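Local coordinates for protein tapirin (Caldicellulosiruptor hydrothermalis, PDB 6N2C) that binds cellulose, probably through this C-terminal beta-helix domain, which also carries a zinc ion, and so probably attaches this extremely thermophilic bacterium to plant biomass, at residues 185-189 / 533-537; 300-306 / 320-326; 416-422 / 434-440; 467-471 / 516-520. All blocks are in the same frame, centred on the assembly; numbering follows the deposited sequence. Where two conformers were deposited one is given.

Contact 1: 185-189 / 533-537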
loop_
_atom_site.group_PDB
_atom_site.type_symbol
_atom_site.label_atom_id
_atom_site.label_comp_id
_atom_site.label_asym_id
_atom_site.label_seq_id
_atom_site.Cartn_x
_atom_site.Cartn_y
_atom_site.Cartn_z
ATOM N N THR A 185 -6.664 10.104 -17.074
ATOM C CA THR A 185 -5.360 10.122 -16.358
ATOM C C THR A 185 -4.876 8.726 -15.954
ATOM O O THR A 185 -3.992 8.599 -15.126
ATOM C CB THR A 185 -5.399 11.031 -15.105
ATOM O OG1 THR A 185 -6.192 10.470 -14.071
ATOM C CG2 THR A 185 -5.951 12.409 -15.489
ATOM N N TYR A 186 -5.520 7.703 -16.510
ATOM C CA TYR A 186 -5.190 6.299 -16.180
ATOM C C TYR A 186 -4.485 5.598 -17.286
ATOM O O TYR A 186 -4.961 5.562 -18.437
ATOM C CB TYR A 186 -6.450 5.502 -15.728
ATOM C CG TYR A 186 -6.942 5.817 -14.323
ATOM C CD1 TYR A 186 -7.524 7.032 -14.029
ATOM C CD2 TYR A 186 -6.895 4.877 -13.353
ATOM C CE1 TYR A 186 -7.983 7.337 -12.761
ATOM C CE2 TYR A 186 -7.425 5.119 -12.099
ATOM C CZ TYR A 186 -7.955 6.357 -11.804
ATOM O OH TYR A 186 -8.452 6.610 -10.545
ATOM N N GLY A 187 -3.364 4.955 -16.981
ATOM C CA GLY A 187 -2.639 4.229 -17.956
ATOM C C GLY A 187 -3.076 2.779 -18.105
ATOM O O GLY A 187 -2.979 2.187 -19.192
ATOM N N LEU A 188 -3.530 2.204 -16.994
ATOM C CA LEU A 188 -4.014 0.777 -16.953
ATOM C C LEU A 188 -5.266 0.767 -16.086
ATOM O O LEU A 188 -5.314 1.314 -14.954
ATOM C CB LEU A 188 -2.917 -0.213 -16.401
ATOM C CG LEU A 188 -1.594 -0.148 -17.117
ATOM C CD1 LEU A 188 -0.592 -0.962 -16.336
ATOM C CD2 LEU A 188 -1.661 -0.619 -18.528
ATOM N N PHE A 189 -6.326 0.129 -16.625
ATOM C CA PHE A 189 -7.584 -0.031 -15.858
ATOM C C PHE A 189 -8.146 -1.386 -16.159
ATOM O O PHE A 189 -8.202 -1.775 -17.337
ATOM C CB PHE A 189 -8.552 0.987 -16.337
ATOM C CG PHE A 189 -9.870 0.910 -15.703
ATOM C CD1 PHE A 189 -10.799 -0.054 -16.144
ATOM C CD2 PHE A 189 -10.280 1.825 -14.770
ATOM C CE1 PHE A 189 -12.112 -0.082 -15.597
ATOM C CE2 PHE A 189 -11.583 1.766 -14.197
ATOM C CZ PHE A 189 -12.462 0.783 -14.560
ATOM N N GLY A 533 0.942 4.298 -24.227
ATOM C CA GLY A 533 -0.459 4.507 -24.410
ATOM C C GLY A 533 -1.250 4.133 -23.199
ATOM O O GLY A 533 -0.868 4.506 -22.062
ATOM N N VAL A 534 -2.452 3.557 -23.444
ATOM C CA VAL A 534 -3.402 3.324 -22.359
ATOM C C VAL A 534 -4.056 1.953 -22.701
ATOM O O VAL A 534 -4.393 1.669 -23.869
ATOM C CB VAL A 534 -4.469 4.465 -22.284
ATOM C CG1 VAL A 534 -5.646 4.145 -21.527
ATOM C CG2 VAL A 534 -3.896 5.824 -21.955
ATOM N N LEU A 535 -4.305 1.144 -21.669
ATOM C CA LEU A 535 -5.048 -0.122 -21.796
ATOM C C LEU A 535 -6.135 -0.151 -20.738
ATOM O O LEU A 535 -5.818 -0.087 -19.523
ATOM C CB LEU A 535 -4.125 -1.317 -21.644
ATOM C CG LEU A 535 -2.945 -1.450 -22.583
ATOM C CD1 LEU A 535 -2.011 -2.600 -22.122
ATOM C CD2 LEU A 535 -3.299 -1.559 -24.042
ATOM N N ILE A 536 -7.406 -0.205 -21.209
ATOM C CA ILE A 536 -8.628 -0.036 -20.360
ATOM C C ILE A 536 -9.510 -1.184 -20.759
ATOM O O ILE A 536 -9.942 -1.267 -21.933
ATOM C CB ILE A 536 -9.306 1.306 -20.563
ATOM C CG1 ILE A 536 -8.331 2.408 -20.068
ATOM C CG2 ILE A 536 -10.625 1.345 -19.808
ATOM C CD1 ILE A 536 -8.806 3.803 -20.306
ATOM N N ALA A 537 -9.784 -2.032 -19.773
ATOM C CA ALA A 537 -10.553 -3.285 -20.037
ATOM C C ALA A 537 -11.560 -3.577 -18.985
ATOM O O ALA A 537 -11.385 -3.347 -17.776
ATOM C CB ALA A 537 -9.610 -4.456 -20.245
HETATM O O HOH W 1 -0.210 2.493 -20.228
#

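Contact 2: 300-306 / 320-326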
loop_
_atom_site.group_PDB
_atom_site.type_symbol
_atom_site.label_atom_id
_atom_site.label_comp_id
_atom_site.label_asym_id
_atom_site.label_seq_id
_atom_site.Cartn_x
_atom_site.Cartn_y
_atom_site.Cartn_z
ATOM N N ILE A 300 5.073 -8.025 10.202
ATOM C CA ILE A 300 6.474 -8.035 9.975
ATOM C C ILE A 300 7.033 -9.290 10.676
ATOM O O ILE A 300 7.617 -9.189 11.769
ATOM C CB ILE A 300 7.184 -6.773 10.446
ATOM C CG1 ILE A 300 6.472 -5.528 9.923
ATOM C CG2 ILE A 300 8.644 -6.736 10.013
ATOM C CD1 ILE A 300 7.003 -4.295 10.562
ATOM N N ARG A 301 6.762 -10.424 10.073
ATOM C CA ARG A 301 7.022 -11.703 10.776
ATOM C C ARG A 301 7.924 -12.661 9.997
ATOM O O ARG A 301 8.735 -13.339 10.604
ATOM C CB ARG A 301 5.740 -12.451 10.976
ATOM C CG ARG A 301 4.773 -11.707 11.849
ATOM C CD ARG A 301 3.649 -12.608 12.377
ATOM N NE ARG A 301 2.708 -12.963 11.384
ATOM C CZ ARG A 301 1.621 -13.702 11.586
ATOM N NH1 ARG A 301 1.321 -14.182 12.786
ATOM N NH2 ARG A 301 0.818 -13.964 10.586
ATOM N N ASN A 302 7.757 -12.727 8.712
ATOM C CA ASN A 302 8.505 -13.631 7.851
ATOM C C ASN A 302 9.897 -13.154 7.540
ATOM O O ASN A 302 10.212 -11.956 7.306
ATOM C CB ASN A 302 7.828 -13.830 6.505
ATOM C CG ASN A 302 6.554 -14.537 6.615
ATOM O OD1 ASN A 302 6.450 -15.465 7.426
ATOM N ND2 ASN A 302 5.518 -14.107 5.831
ATOM N N GLY A 303 10.834 -14.129 7.513
ATOM C CA GLY A 303 12.196 -13.772 7.073
ATOM C C GLY A 303 12.973 -12.919 8.043
ATOM O O GLY A 303 12.714 -12.932 9.250
ATOM N N SER A 304 13.868 -12.095 7.513
ATOM C CA SER A 304 14.647 -11.209 8.290
ATOM C C SER A 304 15.043 -10.075 7.393
ATOM O O SER A 304 14.864 -10.105 6.180
ATOM C CB SER A 304 15.900 -11.933 8.907
ATOM O OG SER A 304 16.824 -12.267 7.842
ATOM N N SER A 305 15.598 -9.035 8.006
ATOM C CA SER A 305 16.122 -7.895 7.311
ATOM C C SER A 305 15.038 -7.125 6.539
ATOM O O SER A 305 15.340 -6.542 5.504
ATOM C CB SER A 305 17.245 -8.276 6.374
ATOM O OG SER A 305 17.974 -7.112 6.063
ATOM N N ASN A 306 13.832 -7.144 7.085
ATOM C CA ASN A 306 12.731 -6.260 6.582
ATOM C C ASN A 306 12.941 -4.902 7.154
ATOM O O ASN A 306 13.629 -4.667 8.201
ATOM C CB ASN A 306 11.404 -6.800 7.017
ATOM C CG ASN A 306 11.097 -8.128 6.443
ATOM O OD1 ASN A 306 10.997 -8.294 5.182
ATOM N ND2 ASN A 306 10.755 -9.089 7.331
ATOM N N ASN A 320 2.125 -7.010 14.230
ATOM C CA ASN A 320 2.994 -8.136 14.654
ATOM C C ASN A 320 4.377 -7.844 14.194
ATOM O O ASN A 320 4.631 -7.746 12.979
ATOM C CB ASN A 320 2.496 -9.440 14.020
ATOM C CG ASN A 320 1.213 -9.877 14.577
ATOM O OD1 ASN A 320 1.086 -9.926 15.814
ATOM N ND2 ASN A 320 0.195 -10.152 13.715
ATOM N N ILE A 321 5.297 -7.624 15.109
ATOM C CA ILE A 321 6.718 -7.480 14.767
ATOM C C ILE A 321 7.481 -8.706 15.390
ATOM O O ILE A 321 7.685 -8.726 16.599
ATOM C CB ILE A 321 7.332 -6.180 15.251
ATOM C CG1 ILE A 321 6.458 -4.969 14.895
ATOM C CG2 ILE A 321 8.745 -6.045 14.706
ATOM C CD1 ILE A 321 6.909 -3.682 15.545
ATOM N N TRP A 322 7.810 -9.698 14.561
ATOM C CA TRP A 322 8.467 -10.940 15.019
ATOM C C TRP A 322 9.857 -11.116 14.405
ATOM O O TRP A 322 10.535 -12.106 14.666
ATOM C CB TRP A 322 7.572 -12.168 14.764
ATOM C CG TRP A 322 6.199 -12.153 15.353
ATOM C CD1 TRP A 322 5.510 -11.112 15.899
ATOM C CD2 TRP A 322 5.313 -13.245 15.360
ATOM N NE1 TRP A 322 4.278 -11.516 16.289
ATOM C CE2 TRP A 322 4.154 -12.838 15.961
ATOM C CE3 TRP A 322 5.430 -14.569 14.953
ATOM C CZ2 TRP A 322 3.053 -13.691 16.112
ATOM C CZ3 TRP A 322 4.369 -15.395 15.092
ATOM C CH2 TRP A 322 3.193 -14.968 15.676
ATOM N N THR A 323 10.331 -10.094 13.667
ATOM C CA THR A 323 11.622 -10.036 13.098
ATOM C C THR A 323 12.045 -8.590 12.910
ATOM O O THR A 323 11.253 -7.686 13.280
ATOM C CB THR A 323 11.643 -10.874 11.794
ATOM O OG1 THR A 323 13.020 -11.106 11.466
ATOM C CG2 THR A 323 10.893 -10.112 10.628
ATOM N N ASP A 324 13.234 -8.316 12.391
ATOM C CA ASP A 324 13.707 -6.959 12.187
ATOM C C ASP A 324 13.065 -6.434 10.915
ATOM O O ASP A 324 13.033 -7.190 9.949
ATOM C CB ASP A 324 15.230 -6.864 12.136
ATOM C CG ASP A 324 15.890 -7.794 11.096
ATOM O OD1 ASP A 324 15.551 -9.012 10.960
ATOM O OD2 ASP A 324 16.731 -7.280 10.378
ATOM N N LYS A 325 12.565 -5.192 10.848
ATOM C CA LYS A 325 12.292 -4.255 11.935
ATOM C C LYS A 325 11.244 -3.200 11.476
ATOM O O LYS A 325 10.819 -3.164 10.323
ATOM C CB LYS A 325 13.548 -3.525 12.410
ATOM C CG LYS A 325 14.290 -2.703 11.361
ATOM C CD LYS A 325 15.616 -2.196 11.948
ATOM C CE LYS A 325 16.571 -1.565 10.932
ATOM N NZ LYS A 325 17.736 -0.912 11.596
ATOM N N MET A 326 10.813 -2.410 12.424
ATOM C CA MET A 326 9.979 -1.201 12.156
ATOM C C MET A 326 10.758 -0.023 12.742
ATOM O O MET A 326 11.294 -0.188 13.863
ATOM C CB MET A 326 8.679 -1.264 12.835
ATOM C CG MET A 326 7.832 -0.025 12.577
ATOM S SD MET A 326 6.168 -0.268 13.229
ATOM C CE MET A 326 5.308 -0.738 11.844
HETATM O O HOH W 2 16.148 -4.189 8.851
#

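Contact 3: 416-422 / 434-440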
loop_
_atom_site.group_PDB
_atom_site.type_symbol
_atom_site.label_atom_id
_atom_site.label_comp_id
_atom_site.label_asym_id
_atom_site.label_seq_id
_atom_site.Cartn_x
_atom_site.Cartn_y
_atom_site.Cartn_z
ATOM N N LYS A 416 8.944 6.985 33.896
ATOM C CA LYS A 416 8.204 6.104 34.768
ATOM C C LYS A 416 7.305 5.179 34.007
ATOM O O LYS A 416 7.022 5.423 32.805
ATOM C CB LYS A 416 7.359 6.919 35.788
ATOM C CG LYS A 416 6.193 7.757 35.181
ATOM C CD LYS A 416 5.348 8.439 36.237
ATOM C CE LYS A 416 6.110 9.555 36.940
ATOM N NZ LYS A 416 6.537 10.726 36.115
ATOM N N ILE A 417 6.848 4.135 34.707
ATOM C CA ILE A 417 5.756 3.307 34.252
ATOM C C ILE A 417 4.597 3.726 35.154
ATOM O O ILE A 417 4.511 3.305 36.336
ATOM C CB ILE A 417 6.057 1.822 34.340
ATOM C CG1 ILE A 417 7.278 1.445 33.476
ATOM C CG2 ILE A 417 4.814 0.966 34.034
ATOM C CD1 ILE A 417 7.824 0.054 33.746
ATOM N N GLU A 418 3.663 4.508 34.603
ATOM C CA GLU A 418 2.515 4.994 35.337
ATOM C C GLU A 418 1.368 4.071 35.075
ATOM O O GLU A 418 0.995 3.847 33.913
ATOM C CB GLU A 418 2.195 6.411 34.862
ATOM C CG GLU A 418 1.016 7.038 35.607
ATOM C CD GLU A 418 0.654 8.434 35.180
ATOM O OE1 GLU A 418 1.233 8.877 34.192
ATOM O OE2 GLU A 418 -0.232 9.084 35.861
ATOM N N CYS A 419 0.829 3.482 36.112
ATOM C CA CYS A 419 -0.124 2.389 35.913
ATOM C C CYS A 419 -1.230 2.432 36.977
ATOM O O CYS A 419 -1.041 2.965 38.061
ATOM C CB CYS A 419 0.626 1.101 35.884
ATOM S SG CYS A 419 1.505 0.688 37.441
ATOM N N ARG A 420 -2.368 1.926 36.607
ATOM C CA ARG A 420 -3.548 1.858 37.473
ATOM C C ARG A 420 -3.230 1.072 38.744
ATOM O O ARG A 420 -3.632 1.476 39.850
ATOM C CB ARG A 420 -4.685 1.252 36.661
ATOM C CG ARG A 420 -5.941 0.928 37.503
ATOM C CD ARG A 420 -6.895 0.023 36.783
ATOM N NE ARG A 420 -6.428 -1.345 36.605
ATOM C CZ ARG A 420 -6.508 -2.343 37.490
ATOM N NH1 ARG A 420 -7.045 -2.191 38.741
ATOM N NH2 ARG A 420 -6.030 -3.528 37.138
ATOM N N SER A 421 -2.460 -0.036 38.603
ATOM C CA SER A 421 -2.215 -0.992 39.696
ATOM C C SER A 421 -0.816 -1.564 39.460
ATOM O O SER A 421 -0.538 -2.191 38.413
ATOM C CB SER A 421 -3.240 -2.079 39.723
ATOM O OG SER A 421 -3.071 -2.948 40.839
ATOM N N ILE A 422 0.072 -1.270 40.375
ATOM C CA ILE A 422 1.400 -1.888 40.356
ATOM C C ILE A 422 1.282 -3.429 40.578
ATOM O O ILE A 422 0.664 -3.875 41.567
ATOM C CB ILE A 422 2.294 -1.259 41.408
ATOM C CG1 ILE A 422 2.555 0.225 41.047
ATOM C CG2 ILE A 422 3.681 -1.928 41.405
ATOM C CD1 ILE A 422 3.342 0.976 42.106
ATOM N N PHE A 434 7.997 1.953 38.698
ATOM C CA PHE A 434 6.559 1.946 38.675
ATOM C C PHE A 434 5.952 2.977 39.630
ATOM O O PHE A 434 6.338 3.063 40.802
ATOM C CB PHE A 434 6.043 0.547 39.027
ATOM C CG PHE A 434 6.410 -0.538 38.049
ATOM C CD1 PHE A 434 7.699 -1.096 38.023
ATOM C CD2 PHE A 434 5.435 -1.085 37.196
ATOM C CE1 PHE A 434 8.028 -2.067 37.143
ATOM C CE2 PHE A 434 5.747 -2.105 36.363
ATOM C CZ PHE A 434 7.046 -2.624 36.321
ATOM N N VAL A 435 4.926 3.695 39.164
ATOM C CA VAL A 435 4.188 4.691 39.941
ATOM C C VAL A 435 2.670 4.440 39.817
ATOM O O VAL A 435 2.188 4.253 38.665
ATOM C CB VAL A 435 4.484 6.050 39.406
ATOM C CG1 VAL A 435 3.606 7.084 40.139
ATOM C CG2 VAL A 435 5.958 6.375 39.563
ATOM N N GLN A 436 1.922 4.368 40.936
ATOM C CA GLN A 436 0.538 3.942 40.861
ATOM C C GLN A 436 -0.336 5.144 40.766
ATOM O O GLN A 436 -0.182 6.061 41.532
ATOM C CB GLN A 436 0.075 3.129 42.082
ATOM C CG GLN A 436 -1.266 2.482 41.923
ATOM C CD GLN A 436 -1.486 1.294 42.871
ATOM O OE1 GLN A 436 -0.958 0.173 42.654
ATOM N NE2 GLN A 436 -2.312 1.504 43.893
ATOM N N ASN A 437 -1.244 5.129 39.782
ATOM C CA ASN A 437 -2.227 6.214 39.629
ATOM C C ASN A 437 -3.487 5.485 39.238
ATOM O O ASN A 437 -3.655 5.126 38.057
ATOM C CB ASN A 437 -1.821 7.227 38.558
ATOM C CG ASN A 437 -2.965 8.219 38.276
ATOM O OD1 ASN A 437 -4.009 8.128 38.916
ATOM N ND2 ASN A 437 -2.769 9.108 37.309
ATOM N N PRO A 438 -4.375 5.296 40.175
ATOM C CA PRO A 438 -5.556 4.508 39.939
ATOM C C PRO A 438 -6.511 5.062 38.868
ATOM O O PRO A 438 -7.425 4.327 38.473
ATOM C CB PRO A 438 -6.241 4.517 41.304
ATOM C CG PRO A 438 -5.107 4.640 42.266
ATOM C CD PRO A 438 -4.189 5.618 41.618
ATOM N N ASN A 439 -6.335 6.338 38.575
ATOM C CA ASN A 439 -7.234 7.054 37.610
ATOM C C ASN A 439 -6.555 7.285 36.264
ATOM O O ASN A 439 -7.104 7.942 35.407
ATOM C CB ASN A 439 -7.644 8.418 38.180
ATOM C CG ASN A 439 -8.517 8.295 39.376
ATOM O OD1 ASN A 439 -9.263 7.340 39.478
ATOM N ND2 ASN A 439 -8.530 9.327 40.198
ATOM N N VAL A 440 -5.416 6.679 36.025
ATOM C CA VAL A 440 -4.674 6.985 34.810
ATOM C C VAL A 440 -5.529 6.523 33.604
ATOM O O VAL A 440 -6.256 5.495 33.643
ATOM C CB VAL A 440 -3.217 6.387 34.769
ATOM C CG1 VAL A 440 -3.305 4.905 34.598
ATOM C CG2 VAL A 440 -2.457 7.021 33.655
HETATM O O HOH W 3 -0.708 -2.349 43.791
#

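Contact 4: 467-471 / 516-520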
loop_
_atom_site.group_PDB
_atom_site.type_symbol
_atom_site.label_atom_id
_atom_site.label_comp_id
_atom_site.label_asym_id
_atom_site.label_seq_id
_atom_site.Cartn_x
_atom_site.Cartn_y
_atom_site.Cartn_z
ATOM N N ARG A 467 -17.565 4.035 -17.748
ATOM C CA ARG A 467 -18.762 3.161 -17.969
ATOM C C ARG A 467 -18.477 2.336 -19.199
ATOM O O ARG A 467 -18.971 2.673 -20.315
ATOM C CB ARG A 467 -20.012 4.014 -18.178
ATOM C CG ARG A 467 -20.303 4.798 -16.929
ATOM C CD ARG A 467 -21.543 5.630 -17.010
ATOM N NE ARG A 467 -21.631 6.500 -15.894
ATOM C CZ ARG A 467 -22.537 7.469 -15.772
ATOM N NH1 ARG A 467 -23.580 7.554 -16.636
ATOM N NH2 ARG A 467 -22.426 8.350 -14.781
ATOM N N LEU A 468 -17.751 1.231 -19.029
ATOM C CA LEU A 468 -17.398 0.427 -20.174
ATOM C C LEU A 468 -18.611 -0.245 -20.817
ATOM O O LEU A 468 -18.589 -0.591 -21.985
ATOM C CB LEU A 468 -16.252 -0.518 -19.886
ATOM C CG LEU A 468 -14.964 0.189 -19.434
ATOM C CD1 LEU A 468 -13.879 -0.822 -19.032
ATOM C CD2 LEU A 468 -14.479 1.220 -20.436
ATOM N N ASP A 469 -19.707 -0.377 -20.066
ATOM C CA ASP A 469 -20.948 -0.908 -20.648
ATOM C C ASP A 469 -21.596 0.040 -21.613
ATOM O O ASP A 469 -22.556 -0.384 -22.298
ATOM C CB ASP A 469 -21.940 -1.300 -19.551
ATOM C CG ASP A 469 -21.556 -2.612 -18.840
ATOM O OD1 ASP A 469 -20.687 -3.377 -19.311
ATOM O OD2 ASP A 469 -22.192 -2.913 -17.842
ATOM N N ASN A 470 -21.136 1.309 -21.697
ATOM C CA ASN A 470 -21.617 2.257 -22.660
ATOM C C ASN A 470 -20.926 2.067 -24.019
ATOM O O ASN A 470 -21.182 2.861 -24.923
ATOM C CB ASN A 470 -21.557 3.683 -22.172
ATOM C CG ASN A 470 -22.604 3.958 -21.135
ATOM O OD1 ASN A 470 -23.578 3.152 -21.013
ATOM N ND2 ASN A 470 -22.527 5.108 -20.457
ATOM N N ILE A 471 -20.041 1.073 -24.164
ATOM C CA ILE A 471 -19.490 0.734 -25.457
ATOM C C ILE A 471 -20.519 -0.205 -26.128
ATOM O O ILE A 471 -20.587 -1.384 -25.760
ATOM C CB ILE A 471 -18.138 0.011 -25.357
ATOM C CG1 ILE A 471 -17.078 0.859 -24.654
ATOM C CG2 ILE A 471 -17.665 -0.422 -26.695
ATOM C CD1 ILE A 471 -15.922 0.049 -24.218
ATOM N N VAL A 516 -6.257 1.215 -26.189
ATOM C CA VAL A 516 -7.303 0.180 -26.184
ATOM C C VAL A 516 -8.300 0.400 -25.086
ATOM O O VAL A 516 -7.934 0.528 -23.912
ATOM C CB VAL A 516 -6.687 -1.225 -26.129
ATOM C CG1 VAL A 516 -7.794 -2.259 -26.206
ATOM C CG2 VAL A 516 -5.736 -1.454 -27.239
ATOM N N ILE A 517 -9.595 0.482 -25.441
ATOM C CA ILE A 517 -10.655 0.608 -24.487
ATOM C C ILE A 517 -11.688 -0.459 -24.831
ATOM O O ILE A 517 -12.290 -0.349 -25.933
ATOM C CB ILE A 517 -11.305 1.976 -24.495
ATOM C CG1 ILE A 517 -10.268 3.105 -24.222
ATOM C CG2 ILE A 517 -12.392 2.021 -23.388
ATOM C CD1 ILE A 517 -9.633 3.627 -25.511
ATOM N N THR A 518 -11.923 -1.426 -23.951
ATOM C CA THR A 518 -12.683 -2.617 -24.428
ATOM C C THR A 518 -13.529 -3.244 -23.383
ATOM O O THR A 518 -13.257 -3.106 -22.182
ATOM C CB THR A 518 -11.761 -3.676 -24.972
ATOM O OG1 THR A 518 -12.551 -4.809 -25.445
ATOM C CG2 THR A 518 -10.768 -4.201 -23.965
ATOM N N LYS A 519 -14.716 -3.733 -23.805
ATOM C CA LYS A 519 -15.570 -4.500 -22.897
ATOM C C LYS A 519 -15.055 -5.900 -22.649
ATOM O O LYS A 519 -15.499 -6.568 -21.719
ATOM C CB LYS A 519 -16.954 -4.647 -23.471
ATOM C CG LYS A 519 -17.768 -3.427 -23.489
ATOM C CD LYS A 519 -19.333 -3.678 -23.407
ATOM C CE LYS A 519 -19.869 -4.300 -24.659
ATOM N NZ LYS A 519 -21.360 -4.072 -24.830
ATOM N N SER A 520 -14.148 -6.396 -23.452
ATOM C CA SER A 520 -13.452 -7.674 -23.255
ATOM C C SER A 520 -12.334 -7.493 -22.228
ATOM O O SER A 520 -12.159 -6.394 -21.673
ATOM C CB SER A 520 -12.869 -8.246 -24.599
ATOM O OG SER A 520 -11.773 -7.478 -25.133
HETATM O O HOH W 4 -23.426 -2.680 -23.150
#

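Contact 1: 185-189 / 533-537
F189 loses more area to this contact than any other residue, through both its backbone and its ring. Its N donates to O of L535 at 3.0 Å, and its O accepts from N of A537 at 2.9 Å, so the strand residues L188 and F189 pair in parallel with L535 and I536, F189 in register with I536. On the face these two share, CD1 of F189 meets CG2 of I536 at 3.9 Å; beyond the pair, the ring stacks with Y208 on the next strand and touches I466 of an outlying loop. L535 comes next in buried area. It pairs with L188 on the other face, CD2 of L188 lying 4.0 Å from CB of L535, and its N donates to O of G187 at 3.0 Å. I536 and G187 follow. At G187 the chain turns a corner, and a water donates both to O of G187 (3.0 Å) and to O of G533 (2.8 Å), tying the two corners together. G533, with phi 147° and psi -143°, adopts a backbone that calls for glycine; just before it, D532 is a zinc ligand together with H530 and E551. Matched corners and hydrophobic residues in register are typical of stacked coils of a parallel beta-helix, here the first coil and one added by the returning C-terminal part of the chain.

Contact 2: 300-306 / 320-326
Two successive coils of the parallel beta-helix meet here where the chain leaves one sheet for the next. The backbone bonds start as a regular parallel pairing: N of I300 donates to O of N320 (2.8 Å), and O of I300 accepts from N of W322 (2.8 Å). Past I300 the strand pattern stops, and side chains take over some of the bonding. OG1 of T323 donates to O of G303 at 2.9 Å, while OD1 of D324 receives N of S305 at 3.0 Å, so the 302-305 loop is held against the coil beside it. At the far end N306 exchanges two weak backbone bonds, its N with O of D324 (3.0 Å) and its O with N of K325 (2.9 Å), K325 following a cis peptide bond. Apolar contact centres on I300, whose CD1 reaches CB of M326 (4.1 Å) and CG1 of I321 (4.4 Å) inside the coil. Outside, R301 lies over the indole of W322, which also makes a cation-pi contact with R342 of the following coil. CZ of R301 stands 4.8 Å from the centroid of the six-membered ring of W322, and the CH-pi contact is tighter, with CD of R301 3.5 Å from that centroid and 13° off its normal.

Contact 3: 416-422 / 434-440
F434 lays its ring against I417, whose CD1 sits 4.0 Å from the ring centroid and 17° off the normal, a CH-pi contact. This is one end of the parallel beta-helix: 434-436 is an outermost strand of its sheet within the chain, paired in parallel with 416-419. N of V435 donates to O of I417 (2.9 Å), N of C419 to O of V435 (3.0 Å) and N of N437 to O of C419 (2.8 Å). F434, I417 and C419 share a face and all touch I400 in the interior, while I422 packs beside F434, CG1 of I422 4.0 Å from CB of F434. E418 points to the other face, where its OE1 makes a salt bridge with K393 and its OE2 accepts from ND2 of N437 (2.9 Å). N437 also opens a type I turn, its OD1 taking N of N439 at 3.0 Å in an Asx turn. Farther round, OE1 of Q436 accepts from N of I422 at 2.9 Å and from a water at 2.8 Å, which also donates to O of I422 at 3.0 Å.

Contact 4: 467-471 / 516-520
A short 3-10 turn, 468-470, packs here against the end of strand 513-518 in one of the parallel sheets of the beta-helix, so an external loop is pinned to a coil. N of I471 donates to O of L468 at 3.1 Å, and the turn brings both of these side chains round to the strand. L468 and I471 both have the mt rotamer, their CA-to-CB bonds directed toward the strand, and their ends meet the same methyl: CD2 of L468 is 3.7 Å from CG2 of I517, and CD1 of I471 is 4.1 Å from that atom. I517 itself is m at chi1, but its chi2 of 90° lies well away from trans, and its CD1 leads away from the turn. I536 of the adjacent strand touches both L468 and I517. K519 has the most area covered. Its chain bends twice, with chi1 and chi3 both m and chi2 and chi4 both t, and so folds back along the turn; CG of K519 comes within 3.3 Å of O of L468 and 3.9 Å of CB of I471. The ammonium thereby arrives at the end of the turn, where NZ of K519 donates to O of I471 at 2.9 Å and to a water at 3.0 Å, which in turn donates to O of D469 at 2.6 Å.

From the N terminus the chain enters at 185-189, the first strand of contact 1, which stays open until 533-537; contacts 2, 3 and 4 all open and close within that span, one after another. Contact 2 joins neighbouring coils midway along the helix, and contact 3 closes a short loop at its far end, about 57 Å from contact 1 between centres. The chain then returns outside the coils to reach 467-471, and contact 4 fixes that returning segment to strand 513-518. Strand 534-537 fits between 186-190 and 513-518, so contacts 1 and 4 touch: N of T518 lies 2.8 Å from O of I536, a probable hydrogen bond.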